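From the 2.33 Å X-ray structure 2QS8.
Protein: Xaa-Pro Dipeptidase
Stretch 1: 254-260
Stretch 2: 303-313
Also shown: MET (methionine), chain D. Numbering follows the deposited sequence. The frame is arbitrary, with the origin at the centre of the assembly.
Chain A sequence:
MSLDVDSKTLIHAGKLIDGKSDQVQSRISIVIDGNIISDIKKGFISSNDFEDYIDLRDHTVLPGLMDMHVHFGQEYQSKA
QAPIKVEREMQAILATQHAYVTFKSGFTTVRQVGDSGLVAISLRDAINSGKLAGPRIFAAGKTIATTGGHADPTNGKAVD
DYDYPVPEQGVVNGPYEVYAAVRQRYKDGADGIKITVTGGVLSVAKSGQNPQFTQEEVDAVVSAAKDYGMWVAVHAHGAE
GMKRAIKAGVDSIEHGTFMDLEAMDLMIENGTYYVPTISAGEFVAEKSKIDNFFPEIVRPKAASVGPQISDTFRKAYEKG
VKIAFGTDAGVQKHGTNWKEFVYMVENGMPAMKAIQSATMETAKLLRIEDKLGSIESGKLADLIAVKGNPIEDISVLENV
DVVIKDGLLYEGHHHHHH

Stretch 1, residues 254-260: EHGTFMD
Stretch 2, residues 303-313: ASVGPQISDTF

Residues 254-260, a corner at Glu 254 leading into a tight turn from Gly 256 to Met 259, lie against a helix, 303-313, which extends beyond both ends of its stretch and is kinked where the N atoms of Pro 307 and Ser 310 lack a bond to the preceding turn. Beside the kink, Thr 312 N bonds to Gln 308 O and Phe 313 N to Ile 309 O, both 2.8 Å, with Ile 309 at -57/-48. Thr 257 CA and Ile 309 CA, 5.0 Å apart, are the nearest CA pair, and the contact buries 397 Å² in all. Phe 258 reaches Ser 304 and Val 305 near the start of the helical stretch; Gly 256 and Met 259 meet Thr 312 near its end.

The chain turns its corner at Glu 254 (phi/psi -97/139; chi1, chi2 and chi3 -41°, -64° and -56°), whose O accepts from Gly 256 N at 2.8 Å. Glu 254 does not reach the helix. His 255 (72/-58, chi1 m, chi2 -53°) starts sideways and leads its ring away from the helix to the bound methionine, whose CB lies over one ring face. The ligand also bridges to the helix: its CE is 3.7 Å from His 255 ND1 and 3.2 Å from Ile 309 CD1, the end of a side chain with chi1 m and chi2 t. Gly 256 (40/38) opens a type I turn closed by Met 259 N to Gly 256 O, 3.0 Å. A CB here would clash with the CE of Met 259, and the positive phi itself favours glycine. Gly 256 O rests 3.3 Å from Thr 312 CG2.

Thr 257 (-44/-50, chi1 m) is the centre of the contact. Its O accepts a short hydrogen bond from Thr 312 OG1 (chi1 m), 2.6 Å, tying the turn's backbone to a helix side chain that points toward it. Gln 308 (chi1 t, chi2 p, chi3 51°) backs this bond: its NE2 donates to Thr 312 OG1 at 3.0 Å, so that hydroxyl both accepts and donates, and to Asp 311 OD2 at 3.3 Å. Thr 257 CG2 packs 3.6 Å from Gln 308 CB, while Thr 257 OG1, hydrogen-bonded elsewhere in the structure, sits 3.2 Å from Val 305 CG1 and 3.4 Å from Ile 309 CG1.

Phe 258 (-106/36, chi1 m, chi2 -66°) leaves the backbone pointing away, but its ring comes back nearer the helix. Phe 258 CE2 meets Val 305 CG2 (chi1 t) at 3.9 Å, an apolar contact; Ser 304 OG (chi1 t) lies at the ring edge, 3.9 Å from Phe 258 CZ. Met 259, a selenomethionine (-57/130; chi1 t, chi2 t, chi3 m), sets CB 3.9 Å from Thr 312 CG2. Asp 260 (-104/179, chi1 p) points away and caps the helix that follows.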

ATOM      1  N   GLU A 254      12.548  18.670 -19.089  1.00 26.38           N
ATOM      2  CA  GLU A 254      12.261  18.675 -20.518  1.00 25.54           C
ATOM      3  C   GLU A 254      11.142  19.674 -20.794  1.00 24.49           C
ATOM      4  O   GLU A 254      10.192  19.763 -20.023  1.00 22.73           O
ATOM      5  CB  GLU A 254      11.828  17.277 -20.973  1.00 26.42           C
ATOM      6  CG  GLU A 254      12.630  16.121 -20.364  1.00 26.92           C
ATOM      7  CD  GLU A 254      14.105  16.122 -20.758  1.00 28.29           C
ATOM      8  OE1 GLU A 254      14.399  16.121 -21.970  1.00 29.16           O
ATOM      9  OE2 GLU A 254      14.968  16.113 -19.852  1.00 26.97           O
ATOM     10  N   HIS A 255      11.260  20.432 -21.885  1.00 24.07           N
ATOM     11  CA  HIS A 255      10.247  21.425 -22.270  1.00 23.89           C
ATOM     12  C   HIS A 255      10.183  22.695 -21.395  1.00 24.15           C
ATOM     13  O   HIS A 255      10.328  23.808 -21.905  1.00 24.52           O
ATOM     14  CB  HIS A 255       8.858  20.773 -22.311  1.00 21.57           C
ATOM     15  CG  HIS A 255       8.856  19.381 -22.860  1.00 21.74           C
ATOM     16  ND1 HIS A 255       9.410  19.059 -24.078  1.00 23.40           N
ATOM     17  CD2 HIS A 255       8.377  18.224 -22.351  1.00 21.72           C
ATOM     18  CE1 HIS A 255       9.271  17.762 -24.297  1.00 22.49           C
ATOM     19  NE2 HIS A 255       8.648  17.234 -23.262  1.00 23.14           N
ATOM     20  N   GLY A 256       9.949  22.515 -20.094  1.00 25.42           N
ATOM     21  CA  GLY A 256       9.867  23.631 -19.157  1.00 27.22           C
ATOM     22  C   GLY A 256       9.139  24.863 -19.670  1.00 28.57           C
ATOM     23  O   GLY A 256       9.515  25.997 -19.363  1.00 30.39           O
ATOM     24  N   THR A 257       8.073  24.629 -20.429  1.00 28.47           N
ATOM     25  CA  THR A 257       7.287  25.681 -21.054  1.00 26.83           C
ATOM     26  C   THR A 257       6.945  26.912 -20.219  1.00 26.89           C
ATOM     27  O   THR A 257       7.157  28.030 -20.671  1.00 26.46           O
ATOM     28  CB  THR A 257       5.988  25.084 -21.632  1.00 26.23           C
ATOM     29  OG1 THR A 257       6.325  24.003 -22.506  1.00 23.76           O
ATOM     30  CG2 THR A 257       5.189  26.136 -22.398  1.00 26.09           C
ATOM     31  N   PHE A 258       6.415  26.725 -19.018  1.00 25.71           N
ATOM     32  CA  PHE A 258       6.042  27.869 -18.187  1.00 28.27           C
ATOM     33  C   PHE A 258       7.007  28.092 -17.028  1.00 28.23           C
ATOM     34  O   PHE A 258       6.625  28.492 -15.922  1.00 28.88           O
ATOM     35  CB  PHE A 258       4.610  27.692 -17.695  1.00 28.68           C
ATOM     36  CG  PHE A 258       3.630  27.449 -18.806  1.00 31.21           C
ATOM     37  CD1 PHE A 258       3.365  28.442 -19.751  1.00 32.10           C
ATOM     38  CD2 PHE A 258       3.012  26.212 -18.945  1.00 30.85           C
ATOM     39  CE1 PHE A 258       2.506  28.197 -20.815  1.00 32.26           C
ATOM     40  CE2 PHE A 258       2.159  25.959 -20.000  1.00 31.05           C
ATOM     41  CZ  PHE A 258       1.902  26.948 -20.940  1.00 31.17           C
HETATM   42  N   MSE A 259       8.275  27.832 -17.310  1.00 28.72           N
HETATM   43  CA  MSE A 259       9.330  28.007 -16.336  1.00 30.20           C
HETATM   44  C   MSE A 259       9.317  29.458 -15.854  1.00 31.74           C
HETATM   45  O   MSE A 259       9.292  30.374 -16.672  1.00 32.11           O
HETATM   46  CB  MSE A 259      10.651  27.707 -17.008  1.00 29.33           C
HETATM   47  CG  MSE A 259      11.817  27.716 -16.083  1.00 28.60           C
HETATM   48 SE   MSE A 259      13.376  27.600 -17.232  1.00 30.37          SE
HETATM   49  CE  MSE A 259      13.120  25.885 -18.193  1.00 24.26           C
ATOM     50  N   ASP A 260       9.315  29.674 -14.540  1.00 32.67           N
ATOM     51  CA  ASP A 260       9.308  31.046 -14.016  1.00 34.77           C
ATOM     52  C   ASP A 260      10.675  31.478 -13.480  1.00 35.48           C
ATOM     53  O   ASP A 260      11.626  30.703 -13.512  1.00 34.95           O
ATOM     54  CB  ASP A 260       8.232  31.217 -12.926  1.00 35.15           C
ATOM     55  CG  ASP A 260       8.387  30.245 -11.782  1.00 34.76           C
ATOM     56  OD1 ASP A 260       9.438  29.594 -11.679  1.00 33.51           O
ATOM     57  OD2 ASP A 260       7.446  30.143 -10.971  1.00 36.62           O
ATOM     58  N   ALA A 303      -2.029  24.401 -28.627  1.00 37.05           N
ATOM     59  CA  ALA A 303      -2.052  25.803 -29.027  1.00 37.12           C
ATOM     60  C   ALA A 303      -1.465  26.697 -27.937  1.00 38.19           C
ATOM     61  O   ALA A 303      -0.857  27.727 -28.229  1.00 37.62           O
ATOM     62  CB  ALA A 303      -3.471  26.229 -29.336  1.00 35.90           C
ATOM     63  N   SER A 304      -1.647  26.293 -26.683  1.00 38.75           N
ATOM     64  CA  SER A 304      -1.142  27.045 -25.541  1.00 39.88           C
ATOM     65  C   SER A 304       0.348  26.831 -25.247  1.00 40.49           C
ATOM     66  O   SER A 304       1.129  27.785 -25.202  1.00 41.26           O
ATOM     67  CB  SER A 304      -1.950  26.684 -24.297  1.00 40.63           C
ATOM     68  OG  SER A 304      -1.276  27.098 -23.120  1.00 44.12           O
ATOM     69  N   VAL A 305       0.730  25.575 -25.046  1.00 40.52           N
ATOM     70  CA  VAL A 305       2.106  25.221 -24.717  1.00 41.39           C
ATOM     71  C   VAL A 305       3.126  25.448 -25.826  1.00 41.26           C
ATOM     72  O   VAL A 305       4.125  26.134 -25.625  1.00 41.81           O
ATOM     73  CB  VAL A 305       2.199  23.736 -24.255  1.00 41.30           C
ATOM     74  CG1 VAL A 305       3.650  23.339 -24.033  1.00 41.27           C
ATOM     75  CG2 VAL A 305       1.411  23.540 -22.972  1.00 40.81           C
ATOM     76  N   GLY A 306       2.878  24.871 -26.994  1.00 41.08           N
ATOM     77  CA  GLY A 306       3.810  25.010 -28.102  1.00 41.84           C
ATOM     78  C   GLY A 306       4.491  26.351 -28.399  1.00 42.19           C
ATOM     79  O   GLY A 306       5.713  26.398 -28.519  1.00 41.30           O
ATOM     80  N   PRO A 307       3.736  27.454 -28.536  1.00 42.04           N
ATOM     81  CA  PRO A 307       4.302  28.779 -28.834  1.00 42.36           C
ATOM     82  C   PRO A 307       5.216  29.395 -27.774  1.00 43.04           C
ATOM     83  O   PRO A 307       6.084  30.205 -28.096  1.00 43.64           O
ATOM     84  CB  PRO A 307       3.062  29.647 -29.066  1.00 41.01           C
ATOM     85  CG  PRO A 307       1.978  28.652 -29.423  1.00 42.50           C
ATOM     86  CD  PRO A 307       2.265  27.515 -28.489  1.00 42.37           C
ATOM     87  N   GLN A 308       5.015  29.010 -26.519  1.00 42.60           N
ATOM     88  CA  GLN A 308       5.789  29.549 -25.404  1.00 42.97           C
ATOM     89  C   GLN A 308       7.208  29.005 -25.229  1.00 42.34           C
ATOM     90  O   GLN A 308       8.051  29.670 -24.638  1.00 42.48           O
ATOM     91  CB  GLN A 308       5.004  29.345 -24.105  1.00 43.64           C
ATOM     92  CG  GLN A 308       5.684  29.855 -22.839  1.00 44.73           C
ATOM     93  CD  GLN A 308       5.955  31.348 -22.875  1.00 45.48           C
ATOM     94  OE1 GLN A 308       5.059  32.142 -23.159  1.00 46.41           O
ATOM     95  NE2 GLN A 308       7.193  31.739 -22.577  1.00 42.37           N
ATOM     96  N   ILE A 309       7.481  27.805 -25.729  1.00 42.03           N
ATOM     97  CA  ILE A 309       8.811  27.227 -25.560  1.00 40.62           C
ATOM     98  C   ILE A 309       9.944  28.093 -26.113  1.00 39.24           C
ATOM     99  O   ILE A 309      10.938  28.316 -25.429  1.00 36.60           O
ATOM    100  CB  ILE A 309       8.878  25.811 -26.170  1.00 39.94           C
ATOM    101  CG1 ILE A 309       7.948  24.880 -25.384  1.00 40.66           C
ATOM    102  CG2 ILE A 309      10.301  25.276 -26.109  1.00 38.02           C
ATOM    103  CD1 ILE A 309       7.955  23.437 -25.850  1.00 37.88           C
ATOM    104  N   SER A 310       9.791  28.586 -27.340  1.00 39.27           N
ATOM    105  CA  SER A 310      10.814  29.433 -27.955  1.00 39.12           C
ATOM    106  C   SER A 310      11.103  30.662 -27.094  1.00 38.82           C
ATOM    107  O   SER A 310      12.251  31.096 -26.965  1.00 38.75           O
ATOM    108  CB  SER A 310      10.365  29.885 -29.347  1.00 39.06           C
ATOM    109  OG  SER A 310       9.174  30.649 -29.266  1.00 41.38           O
ATOM    110  N   ASP A 311      10.052  31.219 -26.503  1.00 37.78           N
ATOM    111  CA  ASP A 311      10.194  32.394 -25.661  1.00 38.58           C
ATOM    112  C   ASP A 311      10.861  32.029 -24.338  1.00 37.25           C
ATOM    113  O   ASP A 311      11.730  32.749 -23.855  1.00 37.27           O
ATOM    114  CB  ASP A 311       8.828  33.025 -25.407  1.00 41.79           C
ATOM    115  CG  ASP A 311       8.942  34.392 -24.781  1.00 45.23           C
ATOM    116  OD1 ASP A 311       9.541  35.280 -25.429  1.00 49.14           O
ATOM    117  OD2 ASP A 311       8.449  34.580 -23.647  1.00 45.81           O
ATOM    118  N   THR A 312      10.453  30.911 -23.749  1.00 34.90           N
ATOM    119  CA  THR A 312      11.041  30.459 -22.497  1.00 32.20           C
ATOM    120  C   THR A 312      12.525  30.133 -22.698  1.00 32.74           C
ATOM    121  O   THR A 312      13.356  30.403 -21.832  1.00 31.33           O
ATOM    122  CB  THR A 312      10.302  29.215 -21.966  1.00 31.42           C
ATOM    123  OG1 THR A 312       9.010  29.607 -21.484  1.00 32.26           O
ATOM    124  CG2 THR A 312      11.071  28.558 -20.842  1.00 28.95           C
ATOM    125  N   PHE A 313      12.854  29.561 -23.849  1.00 33.53           N
ATOM    126  CA  PHE A 313      14.236  29.206 -24.158  1.00 35.17           C
ATOM    127  C   PHE A 313      15.175  30.406 -24.058  1.00 35.64           C
ATOM    128  O   PHE A 313      16.229  30.327 -23.428  1.00 33.83           O
ATOM    129  CB  PHE A 313      14.332  28.620 -25.572  1.00 35.84           C
ATOM    130  CG  PHE A 313      15.745  28.380 -26.031  1.00 36.84           C
ATOM    131  CD1 PHE A 313      16.444  27.259 -25.605  1.00 37.39           C
ATOM    132  CD2 PHE A 313      16.386  29.293 -26.870  1.00 36.44           C
ATOM    133  CE1 PHE A 313      17.758  27.036 -26.002  1.00 37.73           C
ATOM    134  CE2 PHE A 313      17.701  29.082 -27.272  1.00 37.21           C
ATOM    135  CZ  PHE A 313      18.389  27.948 -26.837  1.00 38.30           C
TER
HETATM  136  N   MET D 600       5.563  15.577 -25.895  1.00 39.57           N
HETATM  137  CA  MET D 600       5.268  16.887 -25.243  1.00 38.07           C
HETATM  138  C   MET D 600       3.857  16.927 -24.662  1.00 36.81           C
HETATM  139  O   MET D 600       3.628  17.737 -23.741  1.00 35.27           O
HETATM  140  CB  MET D 600       5.423  18.016 -26.259  1.00 41.37           C
HETATM  141  CG  MET D 600       5.207  19.382 -25.667  1.00 44.20           C
HETATM  142  SD  MET D 600       5.612  20.642 -26.826  1.00 50.81           S
HETATM  143  CE  MET D 600       7.369  20.436 -26.891  1.00 47.95           C
HETATM  144  OXT MET D 600       3.001  16.153 -25.144  1.00 34.66           O